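Long-range contacts in EreC (Klebsiella pneumoniae, PDB 6XCQ), which probably hydrolyses the macrolactone ester of erythromycin and related macrolide antibiotics, opening the ring and so conferring resistance: residues E49-L53 against C393-T397; S203-G208 against L262-R266; E275-S279 against E320-V324. The protein carries 1 engineered substitution. All coordinates share one frame; numbering follows the deposited sequence. Where two conformers were deposited one is given.

Contact 1. Residues E49-L53 against C393-T397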
loop_
_atom_site.group_PDB
_atom_site.type_symbol
_atom_site.label_atom_id
_atom_site.label_comp_id
_atom_site.label_asym_id
_atom_site.label_seq_id
_atom_site.Cartn_x
_atom_site.Cartn_y
_atom_site.Cartn_z
ATOM N N GLU A 49 8.612 -9.921 23.600
ATOM C CA GLU A 49 8.368 -10.884 22.528
ATOM C C GLU A 49 8.859 -10.382 21.170
ATOM O O GLU A 49 9.027 -11.187 20.252
ATOM C CB GLU A 49 6.877 -11.228 22.464
ATOM C CG GLU A 49 6.325 -11.759 23.772
ATOM C CD GLU A 49 4.866 -12.206 23.677
ATOM O OE1 GLU A 49 4.057 -11.561 22.978
ATOM O OE2 GLU A 49 4.530 -13.229 24.295
ATOM N N PHE A 50 9.107 -9.082 21.025
ATOM C CA PHE A 50 9.555 -8.516 19.757
ATOM C C PHE A 50 11.039 -8.169 19.753
ATOM O O PHE A 50 11.531 -7.598 18.774
ATOM C CB PHE A 50 8.681 -7.302 19.411
ATOM C CG PHE A 50 7.212 -7.620 19.478
ATOM C CD1 PHE A 50 6.587 -8.262 18.425
ATOM C CD2 PHE A 50 6.481 -7.368 20.632
ATOM C CE1 PHE A 50 5.249 -8.617 18.501
ATOM C CE2 PHE A 50 5.141 -7.712 20.715
ATOM C CZ PHE A 50 4.523 -8.344 19.647
ATOM N N GLU A 51 11.776 -8.541 20.807
ATOM C CA GLU A 51 13.200 -8.204 20.873
ATOM C C GLU A 51 13.971 -8.833 19.730
ATOM O O GLU A 51 15.023 -8.321 19.335
ATOM C CB GLU A 51 13.801 -8.647 22.211
ATOM N N ILE A 52 13.460 -9.942 19.187
ATOM C CA ILE A 52 14.092 -10.611 18.057
ATOM C C ILE A 52 14.216 -9.690 16.845
ATOM O O ILE A 52 15.092 -9.894 15.998
ATOM C CB ILE A 52 13.288 -11.896 17.745
ATOM C CG1 ILE A 52 13.863 -12.682 16.581
ATOM C CG2 ILE A 52 11.840 -11.569 17.458
ATOM C CD1 ILE A 52 12.991 -13.877 16.226
ATOM N N LEU A 53 13.371 -8.663 16.751
ATOM C CA LEU A 53 13.390 -7.740 15.622
ATOM C C LEU A 53 14.326 -6.560 15.826
ATOM O O LEU A 53 14.578 -5.821 14.865
ATOM C CB LEU A 53 11.985 -7.185 15.359
ATOM C CG LEU A 53 10.817 -8.148 15.162
ATOM C CD1 LEU A 53 9.493 -7.385 15.081
ATOM C CD2 LEU A 53 11.026 -8.989 13.923
ATOM N N CYS A 393 3.622 -16.387 15.989
ATOM C CA CYS A 393 5.043 -16.671 15.894
ATOM C C CYS A 393 5.741 -15.572 15.101
ATOM O O CYS A 393 5.196 -15.046 14.132
ATOM C CB CYS A 393 5.261 -18.037 15.235
ATOM S SG CYS A 393 7.000 -18.508 15.092
ATOM N N LEU A 394 6.972 -15.260 15.498
ATOM C CA LEU A 394 7.810 -14.290 14.802
ATOM C C LEU A 394 9.165 -14.928 14.526
ATOM O O LEU A 394 9.802 -15.436 15.453
ATOM C CB LEU A 394 7.969 -13.032 15.658
ATOM C CG LEU A 394 8.805 -11.848 15.201
ATOM C CD1 LEU A 394 8.335 -11.361 13.846
ATOM C CD2 LEU A 394 8.658 -10.758 16.241
ATOM N N THR A 395 9.603 -14.903 13.261
ATOM C CA THR A 395 10.823 -15.574 12.842
ATOM C C THR A 395 11.611 -14.692 11.884
ATOM O O THR A 395 11.031 -13.988 11.054
ATOM C CB THR A 395 10.532 -16.940 12.180
ATOM O OG1 THR A 395 11.761 -17.653 11.995
ATOM C CG2 THR A 395 9.872 -16.791 10.822
ATOM N N LEU A 396 12.934 -14.707 12.032
ATOM C CA LEU A 396 13.801 -14.142 11.009
ATOM C C LEU A 396 13.919 -15.129 9.856
ATOM O O LEU A 396 13.561 -16.298 9.978
ATOM C CB LEU A 396 15.179 -13.820 11.577
ATOM C CG LEU A 396 15.171 -13.037 12.889
ATOM C CD1 LEU A 396 16.591 -12.920 13.424
ATOM C CD2 LEU A 396 14.536 -11.650 12.731
ATOM N N THR A 397 14.392 -14.645 8.714
ATOM C CA THR A 397 14.487 -15.491 7.535
ATOM C C THR A 397 15.915 -15.862 7.173
ATOM O O THR A 397 16.113 -16.640 6.234
ATOM C CB THR A 397 13.845 -14.797 6.332
ATOM O OG1 THR A 397 14.488 -13.529 6.130
ATOM C CG2 THR A 397 12.366 -14.600 6.565
#

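Contact 2. Residues S203-G208 against L262-R266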
loop_
_atom_site.group_PDB
_atom_site.type_symbol
_atom_site.label_atom_id
_atom_site.label_comp_id
_atom_site.label_asym_id
_atom_site.label_seq_id
_atom_site.Cartn_x
_atom_site.Cartn_y
_atom_site.Cartn_z
ATOM N N SER A 203 -13.104 1.670 -12.539
ATOM C CA SER A 203 -12.464 2.737 -13.312
ATOM C C SER A 203 -11.831 2.208 -14.596
ATOM O O SER A 203 -11.917 2.854 -15.652
ATOM C CB SER A 203 -11.409 3.455 -12.468
ATOM O OG SER A 203 -11.977 4.117 -11.357
ATOM N N SER A 204 -11.190 1.039 -14.535
ATOM C CA SER A 204 -10.585 0.499 -15.748
ATOM C C SER A 204 -11.643 0.129 -16.779
ATOM O O SER A 204 -11.410 0.293 -17.982
ATOM C CB SER A 204 -9.706 -0.708 -15.423
ATOM O OG SER A 204 -10.475 -1.767 -14.898
ATOM N N ALA A 205 -12.812 -0.344 -16.330
ATOM C CA ALA A 205 -13.917 -0.581 -17.256
ATOM C C ALA A 205 -14.369 0.715 -17.928
ATOM O O ALA A 205 -14.652 0.728 -19.132
ATOM C CB ALA A 205 -15.082 -1.242 -16.519
ATOM N N LYS A 206 -14.438 1.822 -17.175
ATOM C CA LYS A 206 -14.789 3.099 -17.795
ATOM C C LYS A 206 -13.703 3.569 -18.762
ATOM O O LYS A 206 -14.005 4.175 -19.797
ATOM C CB LYS A 206 -15.037 4.165 -16.722
ATOM C CG LYS A 206 -16.237 3.908 -15.822
ATOM C CD LYS A 206 -17.512 4.463 -16.443
ATOM C CE LYS A 206 -18.458 5.022 -15.386
ATOM N NZ LYS A 206 -18.700 6.492 -15.593
ATOM N N TRP A 207 -12.437 3.301 -18.435
ATOM C CA TRP A 207 -11.330 3.636 -19.326
ATOM C C TRP A 207 -11.475 2.932 -20.671
ATOM O O TRP A 207 -11.313 3.545 -21.732
ATOM C CB TRP A 207 -10.007 3.262 -18.650
ATOM C CG TRP A 207 -8.765 3.390 -19.522
ATOM C CD1 TRP A 207 -8.107 2.387 -20.153
ATOM C CD2 TRP A 207 -8.046 4.597 -19.825
ATOM N NE1 TRP A 207 -7.019 2.884 -20.843
ATOM C CE2 TRP A 207 -6.965 4.241 -20.657
ATOM C CE3 TRP A 207 -8.218 5.942 -19.476
ATOM C CZ2 TRP A 207 -6.048 5.184 -21.144
ATOM C CZ3 TRP A 207 -7.313 6.884 -19.967
ATOM C CH2 TRP A 207 -6.241 6.498 -20.793
ATOM N N GLY A 208 -11.785 1.635 -20.643
ATOM C CA GLY A 208 -11.968 0.868 -21.863
ATOM C C GLY A 208 -13.146 1.311 -22.705
ATOM O O GLY A 208 -13.211 0.961 -23.889
ATOM N N LEU A 262 -4.432 2.224 -15.603
ATOM C CA LEU A 262 -5.736 1.928 -16.201
ATOM C C LEU A 262 -5.583 1.154 -17.508
ATOM O O LEU A 262 -6.284 0.164 -17.746
ATOM C CB LEU A 262 -6.505 3.222 -16.435
ATOM C CG LEU A 262 -7.060 3.916 -15.199
ATOM C CD1 LEU A 262 -7.483 5.350 -15.547
ATOM C CD2 LEU A 262 -8.227 3.114 -14.617
ATOM N N ARG A 263 -4.668 1.598 -18.370
ATOM C CA ARG A 263 -4.389 0.877 -19.608
ATOM C C ARG A 263 -3.932 -0.545 -19.326
ATOM O O ARG A 263 -4.375 -1.489 -19.991
ATOM C CB ARG A 263 -3.329 1.620 -20.422
ATOM C CG ARG A 263 -3.008 0.979 -21.779
ATOM C CD ARG A 263 -1.660 1.467 -22.351
ATOM N NE ARG A 263 -0.519 0.953 -21.583
ATOM C CZ ARG A 263 -0.059 -0.290 -21.673
ATOM N NH1 ARG A 263 -0.626 -1.152 -22.510
ATOM N NH2 ARG A 263 0.974 -0.671 -20.942
ATOM N N ILE A 264 -3.048 -0.720 -18.344
ATOM C CA ILE A 264 -2.563 -2.057 -18.022
ATOM C C ILE A 264 -3.688 -2.910 -17.437
ATOM O O ILE A 264 -3.884 -4.057 -17.845
ATOM C CB ILE A 264 -1.361 -1.974 -17.066
ATOM C CG1 ILE A 264 -0.158 -1.352 -17.782
ATOM C CG2 ILE A 264 -0.996 -3.365 -16.553
ATOM C CD1 ILE A 264 0.895 -0.842 -16.808
ATOM N N MET A 265 -4.425 -2.369 -16.456
ATOM C CA MET A 265 -5.526 -3.110 -15.839
ATOM C C MET A 265 -6.492 -3.636 -16.887
ATOM O O MET A 265 -7.051 -4.730 -16.737
ATOM C CB MET A 265 -6.279 -2.227 -14.836
ATOM C CG MET A 265 -5.880 -2.392 -13.365
ATOM S SD MET A 265 -4.098 -2.264 -13.055
ATOM C CE MET A 265 -3.612 -3.947 -12.703
ATOM N N ARG A 266 -6.692 -2.869 -17.964
ATOM C CA ARG A 266 -7.559 -3.316 -19.049
ATOM C C ARG A 266 -7.014 -4.576 -19.713
ATOM O O ARG A 266 -7.747 -5.551 -19.905
ATOM C CB ARG A 266 -7.740 -2.198 -20.070
ATOM C CG ARG A 266 -8.931 -1.313 -19.759
ATOM C CD ARG A 266 -10.192 -2.144 -19.668
ATOM N NE ARG A 266 -10.566 -2.690 -20.968
ATOM C CZ ARG A 266 -11.662 -3.410 -21.189
ATOM N NH1 ARG A 266 -12.495 -3.677 -20.192
ATOM N NH2 ARG A 266 -11.924 -3.867 -22.409
#

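Contact 3. Residues E275-S279 against E320-V324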
loop_
_atom_site.group_PDB
_atom_site.type_symbol
_atom_site.label_atom_id
_atom_site.label_comp_id
_atom_site.label_asym_id
_atom_site.label_seq_id
_atom_site.Cartn_x
_atom_site.Cartn_y
_atom_site.Cartn_z
ATOM N N GLU A 275 3.849 -9.652 -19.847
ATOM C CA GLU A 275 4.563 -10.058 -18.642
ATOM C C GLU A 275 5.390 -8.902 -18.090
ATOM O O GLU A 275 6.093 -8.209 -18.836
ATOM C CB GLU A 275 5.475 -11.245 -18.937
ATOM C CG GLU A 275 6.374 -11.589 -17.769
ATOM C CD GLU A 275 7.319 -12.725 -18.077
ATOM O OE1 GLU A 275 8.087 -12.610 -19.047
ATOM O OE2 GLU A 275 7.283 -13.739 -17.354
ATOM N N GLY A 276 5.303 -8.699 -16.778
ATOM C CA GLY A 276 6.009 -7.625 -16.112
ATOM C C GLY A 276 5.278 -6.297 -16.048
ATOM O O GLY A 276 5.689 -5.424 -15.273
ATOM N N ASP A 277 4.199 -6.109 -16.821
ATOM C CA ASP A 277 3.546 -4.800 -16.853
ATOM C C ASP A 277 2.992 -4.402 -15.489
ATOM O O ASP A 277 2.957 -3.208 -15.164
ATOM C CB ASP A 277 2.438 -4.771 -17.908
ATOM C CG ASP A 277 2.896 -4.143 -19.231
ATOM O OD1 ASP A 277 4.088 -3.754 -19.355
ATOM O OD2 ASP A 277 2.052 -4.024 -20.148
ATOM N N THR A 278 2.599 -5.372 -14.655
ATOM C CA THR A 278 2.056 -5.009 -13.347
ATOM C C THR A 278 3.115 -4.481 -12.374
ATOM O O THR A 278 2.773 -4.183 -11.225
ATOM C CB THR A 278 1.311 -6.192 -12.721
ATOM O OG1 THR A 278 2.222 -7.274 -12.504
ATOM C CG2 THR A 278 0.182 -6.663 -13.641
ATOM N N SER A 279 4.373 -4.326 -12.790
ATOM C CA SER A 279 5.363 -3.646 -11.960
ATOM C C SER A 279 5.183 -2.128 -11.937
ATOM O O SER A 279 5.809 -1.457 -11.109
ATOM C CB SER A 279 6.782 -3.945 -12.459
ATOM O OG SER A 279 6.934 -5.303 -12.823
ATOM N N GLU A 320 0.073 -12.857 -13.295
ATOM C CA GLU A 320 1.355 -12.210 -13.562
ATOM C C GLU A 320 2.474 -13.230 -13.401
ATOM O O GLU A 320 2.752 -13.684 -12.285
ATOM C CB GLU A 320 1.577 -11.022 -12.630
ATOM C CG GLU A 320 2.951 -10.397 -12.780
ATOM C CD GLU A 320 3.138 -9.697 -14.121
ATOM O OE1 GLU A 320 3.672 -10.343 -15.054
ATOM O OE2 GLU A 320 2.753 -8.503 -14.235
ATOM N N LEU A 321 3.133 -13.566 -14.515
ATOM C CA LEU A 321 4.233 -14.522 -14.456
ATOM C C LEU A 321 5.403 -13.989 -13.640
ATOM O O LEU A 321 6.099 -14.766 -12.977
ATOM C CB LEU A 321 4.707 -14.877 -15.861
ATOM C CG LEU A 321 3.848 -15.860 -16.647
ATOM C CD1 LEU A 321 4.602 -16.277 -17.886
ATOM C CD2 LEU A 321 3.503 -17.065 -15.791
ATOM N N THR A 322 5.646 -12.681 -13.686
ATOM C CA THR A 322 6.724 -12.092 -12.911
ATOM C C THR A 322 6.487 -10.596 -12.874
ATOM O O THR A 322 6.333 -9.969 -13.927
ATOM C CB THR A 322 8.104 -12.404 -13.522
ATOM O OG1 THR A 322 8.367 -13.811 -13.466
ATOM C CG2 THR A 322 9.212 -11.661 -12.781
ATOM N N ALA A 323 6.404 -10.019 -11.680
ATOM C CA ALA A 323 6.407 -8.568 -11.534
ATOM C C ALA A 323 7.454 -8.177 -10.506
ATOM O O ALA A 323 7.813 -8.954 -9.610
ATOM C CB ALA A 323 5.050 -8.009 -11.123
ATOM N N VAL A 324 7.972 -6.971 -10.674
ATOM C CA VAL A 324 8.926 -6.394 -9.738
ATOM C C VAL A 324 8.118 -5.666 -8.666
ATOM O O VAL A 324 7.342 -4.764 -9.009
ATOM C CB VAL A 324 9.882 -5.440 -10.458
ATOM C CG1 VAL A 324 10.785 -4.742 -9.461
ATOM C CG2 VAL A 324 10.693 -6.200 -11.493
HETATM O O HOH W 1 8.727 -15.594 -16.339
HETATM O O HOH W 2 8.093 -2.214 -9.602
#

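Contact 1. Residues E49-L53 against C393-T397
I52 lies over L394 and L396, two leucines two residues apart on strand 392-396, and its side chain can be followed branch by branch. From the CB, which points toward the strand, the methyl CG2 turns to L394, where it meets CD2 at 3.5 Å; L394 was modelled in two conformers, and the distances to its methyl groups hold for one of them. The other branch starts with CG1 anti to the backbone N (chi1 -180°), and this carries it to the other leucine, with CG1 lying 3.9 Å from L396 CG. Beyond it the chain stays extended, and the tip CD1 comes down on the strand backbone, 3.6 Å from L394 O. A beta-branched residue suits this place because its two arms serve two neighbours at once, while the side chains slide past each other in opposite directions.

In the conformer described, L394 CD2 is a shared apolar centre: L53 CG touches it at 3.6 Å, and F50 CD1 lies 3.9 Å from it. L53 adds a second contact, its CD2 lying 3.6 Å from L394 CD1. A backbone bond from L53 N to F50 O (2.9 Å) ties the segment, in which F50 and L53 both meet L394.

Strand 392-396 runs antiparallel to both strand 33-36 and strand 423-427 in the mixed sheet, and L394 also packs on V425 of the latter. F50 and L53 continue onto L82 and Y85 of helix 73-90, so segment 49-53 lies between that helix and strand 392-396. The CB of T395 points away from segment 49-53, and its side chain touches Y382 and I383 of helix 379-387.

Contact 2. Residues S203-G208 against L262-R266
The carbonyl oxygen of S204 accepts one hydrogen bond, from G208 N of its own segment at 3.0 Å, and R266 of the other helix packs its aliphatic chain against the same oxygen, with CD 3.2 Å from S204 O. The arginine does this with methylenes, its chain bent at chi2 and chi3, so the guanidinium passes on toward G208. There one guanidinium face covers the CA of G208, 3.9 Å from R266 NE. Glycine suits the place because a CB here would clash with R266 NE.

The axes of segments 203-208 and 262-266 come within 8.7 Å, crossing at -91°, and the small S204 permits the approach: its CB rests on the CB of M265 at 3.8 Å, in the one of its two deposited conformers described here. Beside it, L262 CD2 reaches S204 N at 3.6 Å, pushing a methyl against the helix backbone.

W207 lies across the second helix: chi1 of 173° sets its CG opposite the backbone N, and L262 CB sits over one face of the indole, 4.0 Å from the centroid of the five-membered ring and 17° off its normal, a CH-pi contact. R266 CG meets the same indole at its edge, in plane, and W207 NE1 lies 3.5 Å from R263 CA.

Dispersion and CH-pi contacts therefore join helices 200-208 and 244-267 here, while S203 OG bonds T160 O, S204 OG bonds A200 O, and R263 forms a salt bridge with E260. Even the arginine contributes mainly its hydrocarbon stem.

Contact 3. Residues E275-S279 against E320-V324
A type I beta turn, G276 to S279, leads into helix 279-295 and packs against the two-stranded hairpin formed by strands 315-317 and 320-323. E320 links turn and hairpin. Its chain bends at chi2 (68°), bringing the carboxylate to the N-H groups of the turn, where G276 N donates to E320 OE1 at 2.9 Å in a nearly straight bond (174°), approaching on the syn side but out of the carboxylate plane. T278 N also points at E320 OE2, at 3.2 Å, but that oxygen is crowded in the model and the bond is less certain. A carboxylate suits this place, since its two oxygens can face two N-H groups of the turn, those of G276 and, less surely, T278.

G276 takes a positive phi that would press a CB against the preceding carbonyl, and its bare CA lies 3.2 Å from T322 O in a CA-H...O contact.

At the turn's end the S279 hydroxyl works both ways. It donates to G276 O at 2.8 Å, the oxygen that S279 N also binds at 3.0 Å, and it accepts from V324 N at 2.9 Å (170°). Serine is fitting, its short hydroxyl spanning turn and strand together. A water completes the junction by donating to both carbonyls, 2.8 Å from S279 O and 2.7 Å from V324 O.

Overall arrangement
Contacts 2 and 3 are neighbours, their centres about 17 Å apart, and they follow one another along the chain: helix 244-267 belongs to the first, and the loop after it carries the turn of the second. They touch directly where I264 CD1 packs on D277 O at 3.5 Å, while R263 NH2 stays 3.6 Å from D277 OD2, too far for more than a weak pairing of charges. Contact 1 lies on the opposite side of the chain's centre from contact 2, about 41 Å between centres, and about 31 Å from contact 3. Its segments enclose both others in sequence, so it closes the outer loop.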